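Local coordinates for protein dihydroxyacetone kinase (Citrobacter freundii, PDB 1UN8) that catalyses the ATP-dependent phosphorylation of dihydroxyacetone to dihydroxyacetone phosphate as a homodimer, with a lipid-filled helical barrel as its ATP-binding domain, at residues 389-393 and 428-432; 413-418 and 443-448; 420-425 and 436-441. All blocks are in the same frame, centred on the assembly; numbering follows the deposited sequence.

Interaction 1 (389-393 and 428-432); sequences GSTFA and MGGSS
T391 lays its methyl branch over the M428 side chain, with CG2 of T391 3.4 Å from CG of M428, the two chains meeting at about a right angle. A chi1 of -55° splits the threonine: CG2 lies beside the carbonyl carbon, facing across the contact, while OG1 swings beside the backbone N and hydrogen-bonds to the carbonyl O of D387, the residue just ahead of helix 388-404. The same methyl fills the corner where the opposing chain turns. CG2 of T391 also sits 3.7 Å from the carbonyl O of G429 and 3.9 Å from CB of S432, so a single carbon touches three residues.

F392 works from the next position. Its CB points off the other way, yet the ring swings back toward M428 and S432. SD of M428 lies 5.4 Å from the centroid of the F392 ring, 55° off the ring normal, an oblique Met-aromatic contact. At the ring edge, near its plane, CE1 of F392 comes to 3.8 Å from OG of S432. No hydrogen bond spans the two segments; the fit is one of shape.

M428 is the first residue to leave the geometry of helix 413-427, and G429 and G430 carry the chain round to helix 430-448, G430 taking a positive phi (69°) to make the turn. M428 also touches the bound phospholipid, while S431 packs on L116 of the second subunit. S431 and S432 bind ATP, and the F392 side chain runs close to T388 and G535, two more ATP-binding residues. The arrangement thus belongs to the nucleotide site at one end of the DhaL helical barrel, where a glycine-rich turn between consecutive helices rests against the start of helix 388-404.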
loop_
_atom_site.group_PDB
_atom_site.type_symbol
_atom_site.label_atom_id
_atom_site.label_comp_id
_atom_site.label_asym_id
_atom_site.label_seq_id
_atom_site.Cartn_x
_atom_site.Cartn_y
_atom_site.Cartn_z
ATOM N N GLY A 389 22.058 -38.470 -10.150
ATOM C CA GLY A 389 22.124 -39.886 -10.456
ATOM C C GLY A 389 20.869 -40.600 -9.973
ATOM O O GLY A 389 20.270 -41.401 -10.689
ATOM N N SER A 390 20.460 -40.300 -8.747
ATOM C CA SER A 390 19.272 -40.921 -8.166
ATOM C C SER A 390 17.995 -40.489 -8.886
ATOM O O SER A 390 17.091 -41.297 -9.104
ATOM C CB SER A 390 19.174 -40.568 -6.676
ATOM O OG SER A 390 20.283 -41.082 -5.957
ATOM N N THR A 391 17.922 -39.212 -9.246
ATOM C CA THR A 391 16.760 -38.687 -9.949
ATOM C C THR A 391 16.606 -39.415 -11.283
ATOM O O THR A 391 15.522 -39.883 -11.629
ATOM C CB THR A 391 16.914 -37.181 -10.208
ATOM O OG1 THR A 391 17.155 -36.505 -8.967
ATOM C CG2 THR A 391 15.652 -36.617 -10.847
ATOM N N PHE A 392 17.704 -39.513 -12.028
ATOM C CA PHE A 392 17.696 -40.189 -13.321
ATOM C C PHE A 392 17.441 -41.675 -13.149
ATOM O O PHE A 392 16.746 -42.289 -13.960
ATOM C CB PHE A 392 19.029 -39.975 -14.046
ATOM C CG PHE A 392 19.150 -38.640 -14.729
ATOM C CD1 PHE A 392 18.408 -37.549 -14.304
ATOM C CD2 PHE A 392 20.041 -38.468 -15.778
ATOM C CE1 PHE A 392 18.556 -36.305 -14.914
ATOM C CE2 PHE A 392 20.195 -37.227 -16.394
ATOM C CZ PHE A 392 19.449 -36.144 -15.959
ATOM N N ALA A 393 18.007 -42.256 -12.095
ATOM C CA ALA A 393 17.820 -43.681 -11.823
ATOM C C ALA A 393 16.349 -43.937 -11.512
ATOM O O ALA A 393 15.778 -44.952 -11.926
ATOM C CB ALA A 393 18.699 -44.120 -10.639
ATOM N N MET A 428 10.387 -38.603 -10.959
ATOM C CA MET A 428 11.544 -37.719 -10.922
ATOM C C MET A 428 11.141 -36.370 -10.357
ATOM O O MET A 428 10.343 -35.646 -10.965
ATOM C CB MET A 428 12.102 -37.505 -12.324
ATOM C CG MET A 428 13.310 -38.342 -12.671
ATOM S SD MET A 428 14.083 -37.717 -14.176
ATOM C CE MET A 428 12.867 -38.252 -15.432
ATOM N N GLY A 429 11.688 -36.024 -9.201
ATOM C CA GLY A 429 11.349 -34.745 -8.616
ATOM C C GLY A 429 12.200 -33.666 -9.244
ATOM O O GLY A 429 13.168 -33.965 -9.944
ATOM N N GLY A 430 11.831 -32.411 -9.021
ATOM C CA GLY A 430 12.614 -31.306 -9.542
ATOM C C GLY A 430 12.606 -31.097 -11.044
ATOM O O GLY A 430 12.013 -31.879 -11.796
ATOM N N SER A 431 13.290 -30.031 -11.461
ATOM C CA SER A 431 13.387 -29.646 -12.859
ATOM C C SER A 431 13.823 -30.757 -13.811
ATOM O O SER A 431 13.440 -30.756 -14.982
ATOM C CB SER A 431 14.331 -28.452 -12.997
ATOM O OG SER A 431 15.585 -28.734 -12.416
ATOM N N SER A 432 14.629 -31.698 -13.330
ATOM C CA SER A 432 15.066 -32.786 -14.188
ATOM C C SER A 432 13.857 -33.577 -14.680
ATOM O O SER A 432 13.738 -33.875 -15.871
ATOM C CB SER A 432 16.012 -33.719 -13.432
ATOM O OG SER A 432 17.302 -33.148 -13.325
#

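Interaction 2 (413-418 and 443-448); sequences LATLFA and AGQKLE. With MYY ((2R)-3-(phosphonooxy)-2-(tetradecanoyloxy)propyl palmitate), chain C.
L447 drives its CD1 methyl into the angle between L413 and F417, and this is the tightly filled half of the contact. CD1 of L447 lies 3.5 Å from CB of L413 and equally 3.5 Å from CD1 of F417, the leucine and phenylalanine side chains crossing at about a right angle. Beside it, CB of A443 reaches CD1 of F417 at 3.6 Å, an oblique approach to the ring. G444 has no side chain to hold the helices apart, and its CA comes to 3.5 Å from CB of F417. The CA atoms of A414 and G444 are 4.4 Å apart, and the A414 methyl packs on CB of L447 and the G444 carbonyl. That lets the antiparallel axes close to 7.6 Å at an angle of 162°.

With chi1 of F417 at -80°, its CG stands beside the backbone N and the ring reaches past A443 and G444 toward the lipid. CE2 of F417 meets C28 of the palmitoyl tail at 3.9 Å, with that carbon at the ring edge. L413 reaches the lipid too, its CD1 being 3.6 Å from O10, the carbonyl oxygen of the palmitoyl ester.

On the other flank the contact thins out. The exposed E448, its chain bent at chi2, folds its carboxylate back over the A414 methyl without a polar partner in segment 413-418. A418 and Q445, also on this flank, pack on R127 of the second subunit.

Close glycine- and alanine-mediated packing of antiparallel neighbours, with larger apolar groups turned to the lipid, builds the wall of the eight-helix barrel around its phospholipid pocket.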
loop_
_atom_site.group_PDB
_atom_site.type_symbol
_atom_site.label_atom_id
_atom_site.label_comp_id
_atom_site.label_asym_id
_atom_site.label_seq_id
_atom_site.Cartn_x
_atom_site.Cartn_y
_atom_site.Cartn_z
ATOM N N LEU A 413 5.764 -46.102 -30.804
ATOM C CA LEU A 413 6.638 -45.089 -30.215
ATOM C C LEU A 413 5.906 -43.847 -29.735
ATOM O O LEU A 413 6.122 -43.400 -28.603
ATOM C CB LEU A 413 7.738 -44.680 -31.200
ATOM C CG LEU A 413 8.955 -45.608 -31.262
ATOM C CD1 LEU A 413 10.018 -44.971 -32.141
ATOM C CD2 LEU A 413 9.523 -45.836 -29.857
ATOM N N ALA A 414 5.043 -43.295 -30.589
ATOM C CA ALA A 414 4.287 -42.094 -30.237
ATOM C C ALA A 414 3.648 -42.234 -28.860
ATOM O O ALA A 414 3.878 -41.424 -27.969
ATOM C CB ALA A 414 3.219 -41.825 -31.283
ATOM N N THR A 415 2.853 -43.278 -28.690
ATOM C CA THR A 415 2.185 -43.525 -27.421
ATOM C C THR A 415 3.202 -43.884 -26.343
ATOM O O THR A 415 3.031 -43.520 -25.178
ATOM C CB THR A 415 1.152 -44.653 -27.573
ATOM O OG1 THR A 415 0.261 -44.320 -28.648
ATOM C CG2 THR A 415 0.341 -44.820 -26.295
ATOM N N LEU A 416 4.260 -44.591 -26.730
ATOM C CA LEU A 416 5.297 -44.960 -25.775
ATOM C C LEU A 416 5.943 -43.717 -25.204
ATOM O O LEU A 416 6.074 -43.584 -23.990
ATOM C CB LEU A 416 6.385 -45.812 -26.424
ATOM C CG LEU A 416 7.526 -46.135 -25.452
ATOM C CD1 LEU A 416 7.004 -47.016 -24.313
ATOM C CD2 LEU A 416 8.657 -46.826 -26.194
ATOM N N PHE A 417 6.355 -42.808 -26.080
ATOM C CA PHE A 417 6.985 -41.574 -25.627
ATOM C C PHE A 417 6.008 -40.805 -24.747
ATOM O O PHE A 417 6.355 -40.367 -23.645
ATOM C CB PHE A 417 7.420 -40.706 -26.822
ATOM C CG PHE A 417 8.721 -41.143 -27.460
ATOM C CD1 PHE A 417 9.342 -40.343 -28.416
ATOM C CD2 PHE A 417 9.326 -42.348 -27.107
ATOM C CE1 PHE A 417 10.538 -40.736 -29.007
ATOM C CE2 PHE A 417 10.522 -42.746 -27.692
ATOM C CZ PHE A 417 11.130 -41.937 -28.644
ATOM N N ALA A 418 4.781 -40.658 -25.234
ATOM C CA ALA A 418 3.747 -39.952 -24.491
ATOM C C ALA A 418 3.582 -40.568 -23.099
ATOM O O ALA A 418 3.338 -39.859 -22.126
ATOM C CB ALA A 418 2.426 -40.011 -25.252
ATOM N N ALA A 443 8.218 -34.974 -27.971
ATOM C CA ALA A 443 8.738 -35.938 -28.928
ATOM C C ALA A 443 7.620 -36.861 -29.356
ATOM O O ALA A 443 7.435 -37.119 -30.545
ATOM C CB ALA A 443 9.863 -36.751 -28.307
ATOM N N GLY A 444 6.882 -37.362 -28.369
ATOM C CA GLY A 444 5.783 -38.267 -28.641
ATOM C C GLY A 444 4.782 -37.637 -29.581
ATOM O O GLY A 444 4.182 -38.322 -30.402
ATOM N N GLN A 445 4.606 -36.327 -29.464
ATOM C CA GLN A 445 3.668 -35.609 -30.308
ATOM C C GLN A 445 4.197 -35.370 -31.712
ATOM O O GLN A 445 3.427 -35.314 -32.670
ATOM C CB GLN A 445 3.291 -34.281 -29.660
ATOM C CG GLN A 445 2.096 -34.407 -28.737
ATOM C CD GLN A 445 0.866 -34.862 -29.487
ATOM O OE1 GLN A 445 0.334 -34.121 -30.319
ATOM N NE2 GLN A 445 0.412 -36.090 -29.210
ATOM N N LYS A 446 5.506 -35.218 -31.843
ATOM C CA LYS A 446 6.082 -34.998 -33.155
ATOM C C LYS A 446 5.917 -36.301 -33.932
ATOM O O LYS A 446 5.659 -36.295 -35.135
ATOM C CB LYS A 446 7.553 -34.628 -33.028
ATOM C CG LYS A 446 8.173 -34.135 -34.323
ATOM C CD LYS A 446 7.448 -32.908 -34.855
ATOM C CE LYS A 446 8.130 -32.371 -36.103
ATOM N NZ LYS A 446 7.388 -31.234 -36.717
ATOM N N LEU A 447 6.066 -37.424 -33.229
ATOM C CA LEU A 447 5.898 -38.735 -33.838
ATOM C C LEU A 447 4.436 -38.901 -34.258
ATOM O O LEU A 447 4.146 -39.454 -35.325
ATOM C CB LEU A 447 6.248 -39.849 -32.847
ATOM C CG LEU A 447 7.713 -40.114 -32.513
ATOM C CD1 LEU A 447 7.807 -41.231 -31.480
ATOM C CD2 LEU A 447 8.459 -40.501 -33.777
ATOM N N GLU A 448 3.515 -38.427 -33.418
ATOM C CA GLU A 448 2.093 -38.545 -33.719
ATOM C C GLU A 448 1.785 -37.847 -35.039
ATOM O O GLU A 448 0.850 -38.221 -35.746
ATOM C CB GLU A 448 1.252 -37.932 -32.601
ATOM C CG GLU A 448 -0.129 -38.536 -32.517
ATOM C CD GLU A 448 -0.077 -40.009 -32.161
ATOM O OE1 GLU A 448 0.352 -40.327 -31.029
ATOM O OE2 GLU A 448 -0.458 -40.847 -33.010
HETATM C C38 MYY C . 15.729 -40.049 -17.276
HETATM C C37 MYY C . 15.149 -41.430 -17.590
HETATM C C36 MYY C . 14.742 -41.540 -19.061
HETATM C C35 MYY C . 14.192 -42.931 -19.390
HETATM C C34 MYY C . 13.914 -43.076 -20.891
HETATM C C33 MYY C . 13.374 -44.457 -21.272
HETATM C C32 MYY C . 13.076 -44.547 -22.773
HETATM C C31 MYY C . 14.351 -44.505 -23.619
HETATM C C30 MYY C . 14.108 -44.173 -25.097
HETATM C C29 MYY C . 13.512 -45.303 -25.942
HETATM C C28 MYY C . 13.690 -44.984 -27.430
HETATM C C27 MYY C . 13.169 -46.077 -28.368
HETATM C C26 MYY C . 13.661 -45.888 -29.808
HETATM C C25 MYY C . 13.112 -46.983 -30.731
HETATM C C24 MYY C . 14.089 -47.410 -31.827
HETATM C C23 MYY C . 13.888 -46.752 -33.199
HETATM O O10 MYY C . 13.351 -45.648 -33.303
HETATM O O8 MYY C . 14.304 -47.427 -34.305
HETATM C C6 MYY C . 14.138 -46.673 -35.520
HETATM C C5 MYY C . 15.434 -45.950 -35.870
HETATM C C4 MYY C . 15.953 -46.382 -37.252
HETATM O O6 MYY C . 15.925 -47.805 -37.459
HETATM P P MYY C . 17.019 -48.821 -36.837
HETATM O O4 MYY C . 17.118 -48.499 -35.259
HETATM O O3 MYY C . 16.335 -50.277 -36.965
HETATM O O5 MYY C . 18.337 -48.783 -37.516
HETATM O O7 MYY C . 16.385 -46.095 -34.797
HETATM C C7 MYY C . 17.308 -45.092 -34.792
HETATM O O9 MYY C . 17.306 -44.218 -35.657
HETATM C C8 MYY C . 18.377 -45.100 -33.693
HETATM C C9 MYY C . 18.294 -43.827 -32.850
HETATM C C10 MYY C . 18.156 -44.142 -31.358
HETATM C C11 MYY C . 18.089 -42.875 -30.503
HETATM C C12 MYY C . 17.872 -43.226 -29.030
HETATM C C13 MYY C . 17.716 -41.978 -28.157
HETATM C C14 MYY C . 17.199 -42.407 -26.783
HETATM C C15 MYY C . 16.841 -41.224 -25.880
HETATM C C16 MYY C . 18.051 -40.680 -25.119
HETATM C C17 MYY C . 17.569 -39.855 -23.924
HETATM C C18 MYY C . 18.673 -39.712 -22.876
HETATM C C19 MYY C . 18.126 -39.149 -21.562
HETATM C C20 MYY C . 19.188 -39.185 -20.460
#

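Interaction 3 (420-425 and 436-441); sequences IGERLT and MSIFFT. With MYY ((2R)-3-(phosphonooxy)-2-(tetradecanoyloxy)propyl palmitate), chain C.
Segments 420-425 and 436-441 run almost exactly antiparallel, at 174°, with axes 7.6 Å apart and the CA atoms of G421 and S437 separated by just 4.1 Å. With chi1 at -79°, beside its own backbone N, the serine hydroxyl enters the backbone of the facing helix. N of T425 stands 4.7 Å from O of G421, too far for the usual helical bond, and the S437 hydroxyl bridges the gap. OG of S437 donates to O of G421 at 2.7 Å, tilted from the carbonyl plane, and accepts from N of T425 at 3.1 Å along a bent path of 138°. T425 OG1 adds a weak bond. A buried hydroxyl thus satisfies both backbone groups. One turn on, OG1 and N of T441 converge on the carbonyl O of S437 from opposite faces of its plane.

Toward the barrel interior the contact is apolar. CG2 of I420 sits over one face of F440, 3.9 Å from the ring centroid, a CH-pi contact, and CD2 of F439 covers the opposite face. CD1 of L424 lodges between CB of M436 and CD1 of F440, oblique to the ring. CZ of F440 then meets C34 of the palmitoyl tail at 3.7 Å. M436, bent at chi2 and chi3, turns away from L424 and puts CE 3.4 Å from C19 of the myristoyl tail.

Around this pair, I420 and L424 pack against helix 388-404 on one side, I438 and F439 against helix 453-468 on the other, while T425, S437 and I438 meet L120 of the second subunit.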
loop_
_atom_site.group_PDB
_atom_site.type_symbol
_atom_site.label_atom_id
_atom_site.label_comp_id
_atom_site.label_asym_id
_atom_site.label_seq_id
_atom_site.Cartn_x
_atom_site.Cartn_y
_atom_site.Cartn_z
ATOM N N ILE A 420 5.960 -42.266 -21.346
ATOM C CA ILE A 420 7.159 -41.966 -20.568
ATOM C C ILE A 420 7.052 -40.513 -20.116
ATOM O O ILE A 420 7.281 -40.195 -18.944
ATOM C CB ILE A 420 8.445 -42.149 -21.421
ATOM C CG1 ILE A 420 8.627 -43.626 -21.772
ATOM C CG2 ILE A 420 9.672 -41.635 -20.668
ATOM C CD1 ILE A 420 9.715 -43.878 -22.791
ATOM N N GLY A 421 6.692 -39.640 -21.056
ATOM C CA GLY A 421 6.564 -38.231 -20.749
ATOM C C GLY A 421 5.631 -37.993 -19.581
ATOM O O GLY A 421 5.843 -37.097 -18.759
ATOM N N GLU A 422 4.595 -38.815 -19.498
ATOM C CA GLU A 422 3.628 -38.686 -18.429
ATOM C C GLU A 422 4.151 -39.228 -17.108
ATOM O O GLU A 422 3.908 -38.652 -16.056
ATOM C CB GLU A 422 2.349 -39.431 -18.800
ATOM C CG GLU A 422 1.206 -39.238 -17.814
ATOM C CD GLU A 422 0.095 -40.262 -18.004
ATOM O OE1 GLU A 422 0.285 -41.441 -17.617
ATOM O OE2 GLU A 422 -0.968 -39.884 -18.549
ATOM N N ARG A 423 4.890 -40.324 -17.167
ATOM C CA ARG A 423 5.394 -40.955 -15.957
ATOM C C ARG A 423 6.660 -40.393 -15.294
ATOM O O ARG A 423 6.817 -40.500 -14.082
ATOM C CB ARG A 423 5.589 -42.450 -16.228
ATOM C CG ARG A 423 4.320 -43.200 -16.619
ATOM C CD ARG A 423 3.875 -44.150 -15.514
ATOM N NE ARG A 423 3.265 -43.440 -14.393
ATOM C CZ ARG A 423 3.394 -43.799 -13.118
ATOM N NH1 ARG A 423 4.120 -44.864 -12.793
ATOM N NH2 ARG A 423 2.795 -43.093 -12.166
ATOM N N LEU A 424 7.558 -39.793 -16.066
ATOM C CA LEU A 424 8.802 -39.288 -15.491
ATOM C C LEU A 424 8.668 -38.292 -14.338
ATOM O O LEU A 424 9.232 -38.523 -13.272
ATOM C CB LEU A 424 9.697 -38.713 -16.595
ATOM C CG LEU A 424 10.217 -39.742 -17.614
ATOM C CD1 LEU A 424 11.239 -39.096 -18.542
ATOM C CD2 LEU A 424 10.846 -40.922 -16.880
ATOM N N THR A 425 7.933 -37.200 -14.531
ATOM C CA THR A 425 7.775 -36.201 -13.467
ATOM C C THR A 425 7.192 -36.778 -12.185
ATOM O O THR A 425 7.427 -36.254 -11.090
ATOM C CB THR A 425 6.864 -35.041 -13.884
ATOM O OG1 THR A 425 5.687 -35.566 -14.504
ATOM C CG2 THR A 425 7.580 -34.111 -14.833
ATOM N N MET A 436 12.658 -33.678 -18.621
ATOM C CA MET A 436 12.569 -34.945 -19.336
ATOM C C MET A 436 11.129 -35.214 -19.804
ATOM O O MET A 436 10.913 -35.741 -20.901
ATOM C CB MET A 436 13.064 -36.111 -18.465
ATOM C CG MET A 436 14.581 -36.161 -18.272
ATOM S SD MET A 436 15.506 -35.879 -19.812
ATOM C CE MET A 436 15.354 -37.456 -20.599
ATOM N N SER A 437 10.145 -34.855 -18.981
ATOM C CA SER A 437 8.755 -35.060 -19.365
ATOM C C SER A 437 8.436 -34.175 -20.555
ATOM O O SER A 437 7.731 -34.581 -21.473
ATOM C CB SER A 437 7.807 -34.747 -18.205
ATOM O OG SER A 437 7.787 -35.829 -17.285
ATOM N N ILE A 438 8.954 -32.956 -20.529
ATOM C CA ILE A 438 8.749 -32.045 -21.638
ATOM C C ILE A 438 9.325 -32.678 -22.908
ATOM O O ILE A 438 8.670 -32.745 -23.947
ATOM C CB ILE A 438 9.462 -30.719 -21.381
ATOM C CG1 ILE A 438 8.708 -29.950 -20.298
ATOM C CG2 ILE A 438 9.587 -29.926 -22.678
ATOM C CD1 ILE A 438 9.392 -28.688 -19.859
ATOM N N PHE A 439 10.559 -33.142 -22.801
ATOM C CA PHE A 439 11.259 -33.768 -23.910
ATOM C C PHE A 439 10.413 -34.855 -24.573
ATOM O O PHE A 439 10.058 -34.754 -25.747
ATOM C CB PHE A 439 12.571 -34.374 -23.399
ATOM C CG PHE A 439 13.421 -35.003 -24.474
ATOM C CD1 PHE A 439 14.179 -34.214 -25.339
ATOM C CD2 PHE A 439 13.481 -36.388 -24.604
ATOM C CE1 PHE A 439 14.984 -34.791 -26.311
ATOM C CE2 PHE A 439 14.285 -36.976 -25.573
ATOM C CZ PHE A 439 15.040 -36.173 -26.431
ATOM N N PHE A 440 10.093 -35.899 -23.815
ATOM C CA PHE A 440 9.319 -37.000 -24.357
ATOM C C PHE A 440 7.894 -36.647 -24.795
ATOM O O PHE A 440 7.406 -37.176 -25.796
ATOM C CB PHE A 440 9.296 -38.155 -23.357
ATOM C CG PHE A 440 10.597 -38.912 -23.281
ATOM C CD1 PHE A 440 11.488 -38.695 -22.231
ATOM C CD2 PHE A 440 10.929 -39.846 -24.262
ATOM C CE1 PHE A 440 12.696 -39.401 -22.152
ATOM C CE2 PHE A 440 12.138 -40.560 -24.198
ATOM C CZ PHE A 440 13.022 -40.336 -23.136
ATOM N N THR A 441 7.230 -35.760 -24.058
ATOM C CA THR A 441 5.870 -35.364 -24.406
ATOM C C THR A 441 5.862 -34.724 -25.787
ATOM O O THR A 441 5.068 -35.099 -26.650
ATOM C CB THR A 441 5.298 -34.369 -23.380
ATOM O OG1 THR A 441 5.276 -34.992 -22.090
ATOM C CG2 THR A 441 3.883 -33.958 -23.754
HETATM C C38 MYY C . 15.729 -40.049 -17.276
HETATM C C37 MYY C . 15.149 -41.430 -17.590
HETATM C C36 MYY C . 14.742 -41.540 -19.061
HETATM C C35 MYY C . 14.192 -42.931 -19.390
HETATM C C34 MYY C . 13.914 -43.076 -20.891
HETATM C C33 MYY C . 13.374 -44.457 -21.272
HETATM C C32 MYY C . 13.076 -44.547 -22.773
HETATM C C31 MYY C . 14.351 -44.505 -23.619
HETATM C C30 MYY C . 14.108 -44.173 -25.097
HETATM C C29 MYY C . 13.512 -45.303 -25.942
HETATM C C28 MYY C . 13.690 -44.984 -27.430
HETATM C C27 MYY C . 13.169 -46.077 -28.368
HETATM C C26 MYY C . 13.661 -45.888 -29.808
HETATM C C25 MYY C . 13.112 -46.983 -30.731
HETATM C C24 MYY C . 14.089 -47.410 -31.827
HETATM C C23 MYY C . 13.888 -46.752 -33.199
HETATM O O10 MYY C . 13.351 -45.648 -33.303
HETATM O O8 MYY C . 14.304 -47.427 -34.305
HETATM C C6 MYY C . 14.138 -46.673 -35.520
HETATM C C5 MYY C . 15.434 -45.950 -35.870
HETATM C C4 MYY C . 15.953 -46.382 -37.252
HETATM O O6 MYY C . 15.925 -47.805 -37.459
HETATM P P MYY C . 17.019 -48.821 -36.837
HETATM O O4 MYY C . 17.118 -48.499 -35.259
HETATM O O3 MYY C . 16.335 -50.277 -36.965
HETATM O O5 MYY C . 18.337 -48.783 -37.516
HETATM O O7 MYY C . 16.385 -46.095 -34.797
HETATM C C7 MYY C . 17.308 -45.092 -34.792
HETATM O O9 MYY C . 17.306 -44.218 -35.657
HETATM C C8 MYY C . 18.377 -45.100 -33.693
HETATM C C9 MYY C . 18.294 -43.827 -32.850
HETATM C C10 MYY C . 18.156 -44.142 -31.358
HETATM C C11 MYY C . 18.089 -42.875 -30.503
HETATM C C12 MYY C . 17.872 -43.226 -29.030
HETATM C C13 MYY C . 17.716 -41.978 -28.157
HETATM C C14 MYY C . 17.199 -42.407 -26.783
HETATM C C15 MYY C . 16.841 -41.224 -25.880
HETATM C C16 MYY C . 18.051 -40.680 -25.119
HETATM C C17 MYY C . 17.569 -39.855 -23.924
HETATM C C18 MYY C . 18.673 -39.712 -22.876
HETATM C C19 MYY C . 18.126 -39.149 -21.562
HETATM C C20 MYY C . 19.188 -39.185 -20.460
#

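How the interactions relate
All three contacts lie in the C-terminal DhaL domain and share helix 430-448. Interactions 2 and 3 pair it with helix 413-427 at successive levels of one antiparallel hairpin, their centres about 10 Å apart. Interaction 3 lies nearer the turn, within the span of chain enclosed by interaction 2. Interaction 1 joins that turn to the preceding helix 388-404, its centre about 12 Å from interaction 3 and 21 Å from interaction 2, and touches interaction 3 through M428 and M436. Together they trace three consecutive barrel helices from the ATP-binding end down the lipid-filled pocket, with neighbouring positions on the hairpin facing the second subunit.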